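Local coordinates for protein FMN-dependent nitronate monooxygenase (PDB 5LSM) that uses flavin mononucleotide as its cofactor and probably detoxifies propionate 3-nitronate by oxidising it with molecular oxygen, at residues F70-E75 with V129-G134; S153-V158 with D170-Q175; T239-C244 with A337-S342. All coordinates share one frame; numbering follows the deposited sequence.

Contact 1 (F70-E75 with V129-G134). With FMN (flavin mononucleotide), chain I.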
loop_
_atom_site.group_PDB
_atom_site.type_symbol
_atom_site.label_atom_id
_atom_site.label_comp_id
_atom_site.label_asym_id
_atom_site.label_seq_id
_atom_site.Cartn_x
_atom_site.Cartn_y
_atom_site.Cartn_z
ATOM N N PHE A 70 6.798 -7.012 -22.678
ATOM C CA PHE A 70 8.205 -6.661 -22.820
ATOM C C PHE A 70 8.645 -5.592 -21.827
ATOM O O PHE A 70 7.838 -4.760 -21.397
ATOM C CB PHE A 70 8.481 -6.139 -24.230
ATOM C CG PHE A 70 8.428 -7.192 -25.275
ATOM C CD1 PHE A 70 7.236 -7.480 -25.926
ATOM C CD2 PHE A 70 9.563 -7.919 -25.595
ATOM C CE1 PHE A 70 7.182 -8.465 -26.898
ATOM C CE2 PHE A 70 9.517 -8.905 -26.569
ATOM C CZ PHE A 70 8.319 -9.185 -27.213
ATOM N N PHE A 71 9.948 -5.586 -21.538
ATOM C CA PHE A 71 10.587 -4.501 -20.804
ATOM C C PHE A 71 11.117 -3.493 -21.776
ATOM O O PHE A 71 11.845 -3.864 -22.692
ATOM C CB PHE A 71 11.781 -5.009 -19.996
ATOM C CG PHE A 71 11.415 -5.869 -18.846
ATOM C CD1 PHE A 71 10.089 -6.003 -18.436
ATOM C CD2 PHE A 71 12.401 -6.517 -18.136
ATOM C CE1 PHE A 71 9.764 -6.804 -17.354
ATOM C CE2 PHE A 71 12.082 -7.299 -17.037
ATOM C CZ PHE A 71 10.764 -7.445 -16.652
ATOM N N CYS A 72 10.868 -2.215 -21.502
ATOM C CA CYS A 72 11.490 -1.131 -22.265
ATOM C C CYS A 72 12.133 -0.107 -21.312
ATOM O O CYS A 72 11.741 1.057 -21.237
ATOM C CB CYS A 72 10.456 -0.462 -23.157
ATOM S SG CYS A 72 9.065 0.151 -22.214
ATOM N N HIS A 73 13.106 -0.596 -20.563
ATOM C CA HIS A 73 13.914 0.218 -19.677
ATOM C C HIS A 73 15.094 0.784 -20.464
ATOM O O HIS A 73 15.465 0.259 -21.523
ATOM C CB HIS A 73 14.446 -0.639 -18.522
ATOM C CG HIS A 73 15.255 -1.824 -18.966
ATOM N ND1 HIS A 73 14.685 -2.967 -19.492
ATOM C CD2 HIS A 73 16.590 -2.055 -18.934
ATOM C CE1 HIS A 73 15.634 -3.834 -19.794
ATOM N NE2 HIS A 73 16.797 -3.313 -19.446
ATOM N N ARG A 74 15.708 1.824 -19.913
ATOM C CA ARG A 74 16.984 2.285 -20.401
ATOM C C ARG A 74 18.070 1.334 -19.911
ATOM O O ARG A 74 18.061 0.913 -18.755
ATOM C CB ARG A 74 17.242 3.707 -19.926
ATOM C CG ARG A 74 16.100 4.668 -20.249
ATOM C CD ARG A 74 16.607 6.062 -20.591
ATOM N NE ARG A 74 17.160 6.759 -19.428
ATOM C CZ ARG A 74 16.431 7.302 -18.452
ATOM N NH1 ARG A 74 15.102 7.222 -18.467
ATOM N NH2 ARG A 74 17.036 7.928 -17.450
ATOM N N GLU A 75 18.933 0.905 -20.828
ATOM C CA GLU A 75 20.115 0.152 -20.457
ATOM C C GLU A 75 20.964 0.995 -19.517
ATOM O O GLU A 75 20.947 2.223 -19.611
ATOM C CB GLU A 75 20.911 -0.252 -21.693
ATOM C CG GLU A 75 20.196 -1.283 -22.555
ATOM C CD GLU A 75 21.110 -1.961 -23.554
ATOM O OE1 GLU A 75 20.705 -3.001 -24.119
ATOM O OE2 GLU A 75 22.223 -1.444 -23.794
ATOM N N VAL A 129 -0.041 -5.748 -26.801
ATOM C CA VAL A 129 1.354 -5.665 -26.440
ATOM C C VAL A 129 1.466 -4.784 -25.175
ATOM O O VAL A 129 1.002 -3.631 -25.142
ATOM C CB VAL A 129 2.153 -4.993 -27.573
ATOM C CG1 VAL A 129 3.599 -4.765 -27.158
ATOM C CG2 VAL A 129 2.080 -5.815 -28.847
ATOM N N SER A 130 2.034 -5.348 -24.122
ATOM C CA SER A 130 2.117 -4.653 -22.867
ATOM C C SER A 130 3.580 -4.366 -22.636
ATOM O O SER A 130 4.438 -5.109 -23.100
ATOM C CB SER A 130 1.523 -5.498 -21.726
ATOM O OG SER A 130 2.141 -6.780 -21.666
ATOM N N PHE A 131 3.859 -3.276 -21.931
ATOM C CA PHE A 131 5.226 -2.880 -21.633
ATOM C C PHE A 131 5.342 -2.641 -20.145
ATOM O O PHE A 131 4.396 -2.167 -19.525
ATOM C CB PHE A 131 5.606 -1.605 -22.404
ATOM C CG PHE A 131 5.854 -1.840 -23.852
ATOM C CD1 PHE A 131 6.961 -2.558 -24.263
ATOM C CD2 PHE A 131 4.939 -1.435 -24.796
ATOM C CE1 PHE A 131 7.169 -2.836 -25.597
ATOM C CE2 PHE A 131 5.163 -1.677 -26.139
ATOM C CZ PHE A 131 6.281 -2.378 -26.539
ATOM N N HIS A 132 6.482 -3.036 -19.580
ATOM C CA HIS A 132 6.899 -2.625 -18.235
ATOM C C HIS A 132 8.030 -1.570 -18.295
ATOM O O HIS A 132 8.947 -1.667 -19.125
ATOM C CB HIS A 132 7.386 -3.858 -17.469
ATOM C CG HIS A 132 6.934 -3.913 -16.048
ATOM N ND1 HIS A 132 5.614 -3.786 -15.683
ATOM C CD2 HIS A 132 7.618 -4.159 -14.907
ATOM C CE1 HIS A 132 5.503 -3.939 -14.378
ATOM N NE2 HIS A 132 6.708 -4.146 -13.878
ATOM N N PHE A 133 7.980 -0.618 -17.370
ATOM C CA PHE A 133 8.912 0.518 -17.319
ATOM C C PHE A 133 8.675 1.505 -18.469
ATOM O O PHE A 133 9.624 1.956 -19.103
ATOM C CB PHE A 133 10.400 0.073 -17.311
ATOM C CG PHE A 133 10.688 -1.119 -16.443
ATOM C CD1 PHE A 133 10.347 -1.122 -15.110
ATOM C CD2 PHE A 133 11.321 -2.233 -16.965
ATOM C CE1 PHE A 133 10.585 -2.236 -14.319
ATOM C CE2 PHE A 133 11.540 -3.357 -16.190
ATOM C CZ PHE A 133 11.191 -3.347 -14.852
ATOM N N GLY A 134 7.416 1.851 -18.721
ATOM C CA GLY A 134 7.066 2.918 -19.679
ATOM C C GLY A 134 6.744 2.423 -21.090
ATOM O O GLY A 134 5.994 1.478 -21.279
HETATM N N1 FMN I . 4.980 -7.528 -15.013
HETATM C C2 FMN I . 5.517 -7.357 -16.255
HETATM O O2 FMN I . 5.199 -6.344 -16.928
HETATM N N3 FMN I . 6.403 -8.227 -16.783
HETATM C C4 FMN I . 6.799 -9.322 -16.117
HETATM O O4 FMN I . 7.623 -10.119 -16.599
HETATM C C4A FMN I . 6.261 -9.558 -14.763
HETATM N N5 FMN I . 6.603 -10.650 -14.075
HETATM C C5A FMN I . 6.068 -10.916 -12.872
HETATM C C6 FMN I . 6.460 -12.090 -12.233
HETATM C C7 FMN I . 5.936 -12.428 -11.002
HETATM C C7M FMN I . 6.417 -13.695 -10.343
HETATM C C8 FMN I . 4.947 -11.518 -10.354
HETATM C C8M FMN I . 4.384 -11.882 -8.997
HETATM C C9 FMN I . 4.553 -10.333 -10.990
HETATM C C9A FMN I . 5.083 -9.985 -12.244
HETATM N N10 FMN I . 4.695 -8.818 -12.975
HETATM C C10 FMN I . 5.293 -8.586 -14.232
HETATM C "C1'" FMN I . 3.756 -7.817 -12.436
HETATM C "C2'" FMN I . 2.315 -8.163 -12.769
HETATM O "O2'" FMN I . 2.040 -7.759 -14.123
HETATM C "C3'" FMN I . 1.342 -7.463 -11.809
HETATM O "O3'" FMN I . 1.706 -6.085 -11.675
HETATM C "C4'" FMN I . 1.318 -8.058 -10.399
HETATM O "O4'" FMN I . 1.483 -9.481 -10.379
HETATM C "C5'" FMN I . 0.002 -7.668 -9.745
HETATM O "O5'" FMN I . -0.022 -8.021 -8.365
HETATM P P FMN I . -0.415 -9.483 -7.820
HETATM O O1P FMN I . -1.456 -10.056 -8.756
HETATM O O2P FMN I . -0.934 -9.187 -6.437
HETATM O O3P FMN I . 0.893 -10.190 -7.866
#
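Phe71 and Phe133 meet edge to face: CE2 of Phe133 stands over the centre of the Phe71 ring, 3.6 Å above its plane, and the two planes are turned 58° apart. His132 runs alongside Phe71 and points the same way, its CB 3.6 Å from Phe71 CD1, and both reach the flavin. Phe71 brings its ring edge to N3 of the cofactor, with CE1 at 3.7 Å. The His132 ring instead turns a face to the pyrimidine end: FMN O2 lies over that face, 2.9 Å from His132 ND1, while NE2 is held by the carbonyl of His182. An alanine in place of Phe71 would probably leave the Phe133 edge without its aromatic face and open a gap beside His132 and the flavin N3 edge.

Phe70 and Phe131 occupy the other face of the sheet, where Phe70 CB packs 3.8 Å from Phe131 CE1. Cys72 SG, set between its own backbone N and carbonyl carbon (chi1 57°), approaches the Phe131 ring obliquely in a sulfur-aromatic contact. Parallel-strand hydrogen bonds fix the register: Phe70 N to Ser130 O, His132 N to Phe70 O at 2.8 Å, and Cys72 N to His132 O, the last almost straight at 175°.

The contact joins neighbouring strands 66-71 and 128-132 of the parallel TIM-barrel sheet at their C-terminal ends. Tyr113 meets the rings of Phe70 and Phe131, helix 115-124 packs on Phe70, helix 138-145 on Phe131, and strand 150-155 continues the sheet beyond 128-132.

Contact 2 (S153-V158 with D170-Q175)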
loop_
_atom_site.group_PDB
_atom_site.type_symbol
_atom_site.label_atom_id
_atom_site.label_comp_id
_atom_site.label_asym_id
_atom_site.label_seq_id
_atom_site.Cartn_x
_atom_site.Cartn_y
_atom_site.Cartn_z
ATOM N N SER A 153 0.470 -0.233 -20.793
ATOM C CA SER A 153 1.678 -0.110 -19.968
ATOM C C SER A 153 1.331 0.177 -18.526
ATOM O O SER A 153 0.175 0.457 -18.203
ATOM C CB SER A 153 2.608 0.977 -20.488
ATOM O OG SER A 153 3.738 1.119 -19.628
ATOM N N THR A 154 2.330 0.064 -17.653
ATOM C CA THR A 154 2.087 0.129 -16.221
ATOM C C THR A 154 2.354 1.557 -15.685
ATOM O O THR A 154 3.321 2.196 -16.057
ATOM C CB THR A 154 2.911 -0.959 -15.461
ATOM O OG1 THR A 154 2.270 -2.244 -15.583
ATOM C CG2 THR A 154 3.031 -0.626 -13.990
ATOM N N ALA A 155 1.428 2.075 -14.893
ATOM C CA ALA A 155 1.612 3.331 -14.171
ATOM C C ALA A 155 1.610 3.056 -12.685
ATOM O O ALA A 155 0.717 2.357 -12.197
ATOM C CB ALA A 155 0.484 4.280 -14.500
ATOM N N THR A 156 2.582 3.616 -11.965
ATOM C CA THR A 156 2.588 3.557 -10.494
ATOM C C THR A 156 2.263 4.882 -9.820
ATOM O O THR A 156 2.260 4.961 -8.591
ATOM C CB THR A 156 3.939 3.076 -9.923
ATOM O OG1 THR A 156 4.965 4.052 -10.185
ATOM C CG2 THR A 156 4.320 1.710 -10.500
ATOM N N THR A 157 1.997 5.913 -10.615
ATOM C CA THR A 157 1.519 7.184 -10.104
ATOM C C THR A 157 0.556 7.799 -11.131
ATOM O O THR A 157 0.498 7.364 -12.280
ATOM C CB THR A 157 2.678 8.185 -9.910
ATOM O OG1 THR A 157 3.323 8.417 -11.176
ATOM C CG2 THR A 157 3.691 7.683 -8.893
ATOM N N VAL A 158 -0.093 8.887 -10.735
ATOM C CA VAL A 158 -0.916 9.667 -11.632
ATOM C C VAL A 158 -0.121 10.346 -12.746
ATOM O O VAL A 158 -0.595 10.429 -13.879
ATOM C CB VAL A 158 -1.752 10.718 -10.862
ATOM C CG1 VAL A 158 -2.518 11.602 -11.831
ATOM C CG2 VAL A 158 -2.726 10.012 -9.935
ATOM N N ASP A 170 -3.366 2.620 -25.051
ATOM C CA ASP A 170 -4.776 2.334 -25.229
ATOM C C ASP A 170 -5.432 2.075 -23.884
ATOM O O ASP A 170 -6.633 2.280 -23.730
ATOM C CB ASP A 170 -4.964 1.147 -26.181
ATOM C CG ASP A 170 -4.619 1.507 -27.634
ATOM O OD1 ASP A 170 -5.418 2.254 -28.251
ATOM O OD2 ASP A 170 -3.543 1.078 -28.146
ATOM N N ALA A 171 -4.633 1.603 -22.923
ATOM C CA ALA A 171 -5.076 1.406 -21.538
ATOM C C ALA A 171 -3.875 1.490 -20.610
ATOM O O ALA A 171 -2.732 1.274 -21.034
ATOM C CB ALA A 171 -5.755 0.055 -21.378
ATOM N N ILE A 172 -4.162 1.707 -19.334
ATOM C CA ILE A 172 -3.163 1.888 -18.299
ATOM C C ILE A 172 -3.324 0.790 -17.270
ATOM O O ILE A 172 -4.425 0.592 -16.763
ATOM C CB ILE A 172 -3.393 3.230 -17.577
ATOM C CG1 ILE A 172 -3.192 4.376 -18.549
ATOM C CG2 ILE A 172 -2.447 3.390 -16.368
ATOM C CD1 ILE A 172 -3.472 5.734 -17.939
ATOM N N ILE A 173 -2.232 0.119 -16.903
ATOM C CA ILE A 173 -2.262 -0.799 -15.762
ATOM C C ILE A 173 -1.832 -0.030 -14.504
ATOM O O ILE A 173 -0.687 0.406 -14.398
ATOM C CB ILE A 173 -1.323 -2.018 -15.957
ATOM C CG1 ILE A 173 -1.640 -2.785 -17.248
ATOM C CG2 ILE A 173 -1.449 -2.964 -14.776
ATOM C CD1 ILE A 173 -0.456 -3.565 -17.790
ATOM N N ALA A 174 -2.760 0.150 -13.569
ATOM C CA ALA A 174 -2.451 0.790 -12.291
ATOM C C ALA A 174 -1.958 -0.244 -11.297
ATOM O O ALA A 174 -2.779 -0.957 -10.728
ATOM C CB ALA A 174 -3.717 1.446 -11.745
ATOM N N GLN A 175 -0.641 -0.380 -11.104
ATOM C CA GLN A 175 -0.164 -1.349 -10.071
ATOM C C GLN A 175 0.143 -0.713 -8.747
ATOM O O GLN A 175 1.110 0.017 -8.610
ATOM C CB GLN A 175 0.999 -2.254 -10.500
ATOM C CG GLN A 175 2.230 -1.515 -10.902
ATOM C CD GLN A 175 3.526 -2.240 -10.579
ATOM O OE1 GLN A 175 4.554 -1.607 -10.487
ATOM N NE2 GLN A 175 3.485 -3.555 -10.446
#
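Thr154 and Gln175 cross at about a right angle, with the methyl CG2 of Thr154 only 3.3 Å from CG of Gln175. Thr154 OG1 lies beside the backbone N, anti to the carbonyl carbon (chi1 -79°), and faces Ile173, 3.6 Å from its CB, while CG2, anti to N, is left to meet Gln175. Thr156 runs alongside Gln175 and sets its CG2 3.3 Å from OE1. On the other face of the sheet Ala155 CB packs against Ile172 CG2 at 3.6 Å.

Three backbone hydrogen bonds place these groups: Ile173 N to Ser153 O, Ala155 N to Ile173 O at 2.7 Å, and Gln175 N to Ala155 O, longer at 3.2 Å and more bent at 144°. Further out, Gly184 N holds Gln175 OE1, whereas NE2 makes only a weak hydrogen bond to the ribityl O3' of the flavin mononucleotide. Thr156 OG1 is hydrogen-bonded to Glu160 OE1, while Ala161 and Leu164 of helix 158-166 pack on Ala155.

Thr157 N-caps that helix, which leads from strand 150-155 to the parallel strand 171-175. This is the beta-alpha-beta unit from which a TIM barrel is built, with an FMN-binding residue, Gln175, at the C-terminal end of its second strand.

Contact 3 (T239-C244 with A337-S342). With FMN (flavin mononucleotide), chain I.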
loop_
_atom_site.group_PDB
_atom_site.type_symbol
_atom_site.label_atom_id
_atom_site.label_comp_id
_atom_site.label_asym_id
_atom_site.label_seq_id
_atom_site.Cartn_x
_atom_site.Cartn_y
_atom_site.Cartn_z
ATOM N N THR A 239 -0.086 -13.058 -8.716
ATOM C CA THR A 239 0.275 -13.982 -7.655
ATOM C C THR A 239 -0.682 -15.182 -7.514
ATOM O O THR A 239 -0.243 -16.280 -7.197
ATOM C CB THR A 239 0.363 -13.226 -6.334
ATOM O OG1 THR A 239 1.393 -12.238 -6.432
ATOM C CG2 THR A 239 0.663 -14.163 -5.184
ATOM N N ALA A 240 -1.969 -14.987 -7.797
ATOM C CA ALA A 240 -2.969 -16.022 -7.536
ATOM C C ALA A 240 -2.989 -17.139 -8.590
ATOM O O ALA A 240 -3.568 -18.190 -8.353
ATOM C CB ALA A 240 -4.355 -15.408 -7.385
ATOM N N TYR A 241 -2.296 -16.947 -9.709
ATOM C CA TYR A 241 -2.048 -18.054 -10.655
ATOM C C TYR A 241 -0.815 -18.934 -10.348
ATOM O O TYR A 241 -0.594 -19.925 -11.034
ATOM C CB TYR A 241 -1.909 -17.513 -12.080
ATOM C CG TYR A 241 -3.200 -17.062 -12.698
ATOM C CD1 TYR A 241 -4.131 -17.986 -13.132
ATOM C CD2 TYR A 241 -3.481 -15.696 -12.883
ATOM C CE1 TYR A 241 -5.319 -17.576 -13.727
ATOM C CE2 TYR A 241 -4.641 -15.278 -13.526
ATOM C CZ TYR A 241 -5.562 -16.229 -13.939
ATOM O OH TYR A 241 -6.738 -15.856 -14.552
ATOM N N LEU A 242 0.001 -18.561 -9.357
ATOM C CA LEU A 242 1.364 -19.116 -9.241
ATOM C C LEU A 242 1.420 -20.574 -8.780
ATOM O O LEU A 242 2.481 -21.201 -8.843
ATOM C CB LEU A 242 2.221 -18.274 -8.294
ATOM C CG LEU A 242 2.665 -16.908 -8.811
ATOM C CD1 LEU A 242 3.353 -16.133 -7.692
ATOM C CD2 LEU A 242 3.567 -17.033 -10.031
ATOM N N LEU A 243 0.299 -21.103 -8.300
ATOM C CA LEU A 243 0.239 -22.500 -7.908
ATOM C C LEU A 243 -0.525 -23.347 -8.922
ATOM O O LEU A 243 -0.685 -24.557 -8.711
ATOM C CB LEU A 243 -0.423 -22.650 -6.527
ATOM C CG LEU A 243 0.348 -22.141 -5.310
ATOM C CD1 LEU A 243 -0.370 -22.561 -4.036
ATOM C CD2 LEU A 243 1.767 -22.659 -5.310
ATOM N N CYS A 244 -1.025 -22.721 -9.985
ATOM C CA CYS A 244 -1.734 -23.458 -11.043
ATOM C C CYS A 244 -0.775 -24.410 -11.735
ATOM O O CYS A 244 0.406 -24.091 -11.887
ATOM C CB CYS A 244 -2.308 -22.496 -12.084
ATOM S SG CYS A 244 -3.626 -21.450 -11.437
ATOM N N ALA A 337 -7.780 -22.213 -15.990
ATOM C CA ALA A 337 -9.089 -21.943 -16.596
ATOM C C ALA A 337 -10.206 -21.968 -15.538
ATOM O O ALA A 337 -11.017 -21.038 -15.469
ATOM C CB ALA A 337 -9.370 -22.939 -17.708
ATOM N N ASP A 338 -10.200 -22.990 -14.680
ATOM C CA ASP A 338 -11.147 -23.074 -13.557
ATOM C C ASP A 338 -11.015 -21.855 -12.650
ATOM O O ASP A 338 -12.021 -21.234 -12.262
ATOM C CB ASP A 338 -10.913 -24.339 -12.708
ATOM C CG ASP A 338 -11.221 -25.650 -13.463
ATOM O OD1 ASP A 338 -12.129 -25.666 -14.324
ATOM O OD2 ASP A 338 -10.588 -26.687 -13.133
ATOM N N LEU A 339 -9.768 -21.500 -12.343
ATOM C CA LEU A 339 -9.468 -20.340 -11.472
ATOM C C LEU A 339 -9.900 -19.018 -12.106
ATOM O O LEU A 339 -10.485 -18.162 -11.437
ATOM C CB LEU A 339 -7.973 -20.303 -11.148
ATOM C CG LEU A 339 -7.506 -19.404 -10.024
ATOM C CD1 LEU A 339 -8.172 -19.720 -8.694
ATOM C CD2 LEU A 339 -6.003 -19.531 -9.899
ATOM N N THR A 340 -9.665 -18.867 -13.405
ATOM C CA THR A 340 -10.104 -17.657 -14.110
ATOM C C THR A 340 -11.602 -17.425 -13.999
ATOM O O THR A 340 -12.042 -16.284 -13.837
ATOM C CB THR A 340 -9.694 -17.670 -15.588
ATOM O OG1 THR A 340 -8.257 -17.615 -15.681
ATOM C CG2 THR A 340 -10.288 -16.496 -16.314
ATOM N N ARG A 341 -12.372 -18.505 -14.008
ATOM C CA ARG A 341 -13.808 -18.435 -13.747
ATOM C C ARG A 341 -14.188 -18.165 -12.278
ATOM O O ARG A 341 -15.212 -17.542 -12.034
ATOM C CB ARG A 341 -14.494 -19.725 -14.212
ATOM C CG ARG A 341 -14.465 -19.963 -15.711
ATOM C CD ARG A 341 -14.893 -21.386 -16.079
ATOM N NE ARG A 341 -14.319 -21.731 -17.376
ATOM C CZ ARG A 341 -13.423 -22.688 -17.604
ATOM N NH1 ARG A 341 -13.103 -23.584 -16.675
ATOM N NH2 ARG A 341 -12.890 -22.785 -18.814
ATOM N N SER A 342 -13.415 -18.674 -11.311
ATOM C CA SER A 342 -13.536 -18.211 -9.890
ATOM C C SER A 342 -13.781 -16.694 -9.835
ATOM O O SER A 342 -14.618 -16.213 -9.063
ATOM C CB SER A 342 -12.262 -18.520 -9.055
HETATM N N1 FMN I . 4.980 -7.528 -15.013
HETATM C C2 FMN I . 5.517 -7.357 -16.255
HETATM O O2 FMN I . 5.199 -6.344 -16.928
HETATM N N3 FMN I . 6.403 -8.227 -16.783
HETATM C C4 FMN I . 6.799 -9.322 -16.117
HETATM O O4 FMN I . 7.623 -10.119 -16.599
HETATM C C4A FMN I . 6.261 -9.558 -14.763
HETATM N N5 FMN I . 6.603 -10.650 -14.075
HETATM C C5A FMN I . 6.068 -10.916 -12.872
HETATM C C6 FMN I . 6.460 -12.090 -12.233
HETATM C C7 FMN I . 5.936 -12.428 -11.002
HETATM C C7M FMN I . 6.417 -13.695 -10.343
HETATM C C8 FMN I . 4.947 -11.518 -10.354
HETATM C C8M FMN I . 4.384 -11.882 -8.997
HETATM C C9 FMN I . 4.553 -10.333 -10.990
HETATM C C9A FMN I . 5.083 -9.985 -12.244
HETATM N N10 FMN I . 4.695 -8.818 -12.975
HETATM C C10 FMN I . 5.293 -8.586 -14.232
HETATM C "C1'" FMN I . 3.756 -7.817 -12.436
HETATM C "C2'" FMN I . 2.315 -8.163 -12.769
HETATM O "O2'" FMN I . 2.040 -7.759 -14.123
HETATM C "C3'" FMN I . 1.342 -7.463 -11.809
HETATM O "O3'" FMN I . 1.706 -6.085 -11.675
HETATM C "C4'" FMN I . 1.318 -8.058 -10.399
HETATM O "O4'" FMN I . 1.483 -9.481 -10.379
HETATM C "C5'" FMN I . 0.002 -7.668 -9.745
HETATM O "O5'" FMN I . -0.022 -8.021 -8.365
HETATM P P FMN I . -0.415 -9.483 -7.820
HETATM O O1P FMN I . -1.456 -10.056 -8.756
HETATM O O2P FMN I . -0.934 -9.187 -6.437
HETATM O O3P FMN I . 0.893 -10.190 -7.866
#
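Tyr241 and Thr340 join two elements of a TIM-barrel flavoprotein: the 3-10 segment that follows strand 234-237 and begins with Thr239, which binds the phosphate of the cofactor, and the C-terminal helix 336-342. The polar link between them is a single hydrogen bond from the Tyr241 hydroxyl to Thr340 OG1, 2.6 Å long. Thr340 OG1 lies in the plane of the Tyr241 ring, at its edge, and is also bonded to the carbonyl of Ala336, so this hydroxyl is gripped by two partners. Val32 of helix 26-35 touches both Tyr241 and Thr340.

Apolar packing centres on one methyl. Leu339 CG is anti to its backbone N (chi1 -166°), and the branch sends CD2 to the 239-244 loop, where it lies 4.0 Å from Tyr241 CD1, with the two side chains crossing. The same methyl meets Cys244 SG at 3.4 Å. It also lies against a polar atom, the backbone carbonyl O of Ala240. Cys244 is brought there by the type I turn from Tyr241 to Cys244, closed by a hydrogen bond from Cys244 N to Tyr241 O.

Cofactor binding belongs to Thr239, which does not touch segment 337-342. Gly238 N also bonds the flavin mononucleotide, and Gly325 N bonds the Thr239 hydroxyl. Thr239 N donates to the phosphate oxygen O3P at 3.1 Å and weakly to O1P, while Thr239 OG1 makes a hydrogen bond to that same O3P at 2.5 Å.

All three contacts are buried, but they differ in what they join. Contacts 1 and 2 lie in one parallel sheet, on neighbouring strands, and touch directly: Gly134 O probably accepts a hydrogen bond from Ser153 OG at 2.8 Å. Contact 3, its centre about 25 Å from that of contact 1, lies on the other side of the chain's centre and ties a loop to a helix. Backbone ladders set the first two, with aromatic rings added in contact 1 and threonine, isoleucine and glutamine side chains in contact 2, whereas contact 3 has no backbone hydrogen bond across it and rests mainly on side chains. The flavin mononucleotide spans them: isoalloxazine at contact 1, ribityl chain at contact 2, phosphate at contact 3.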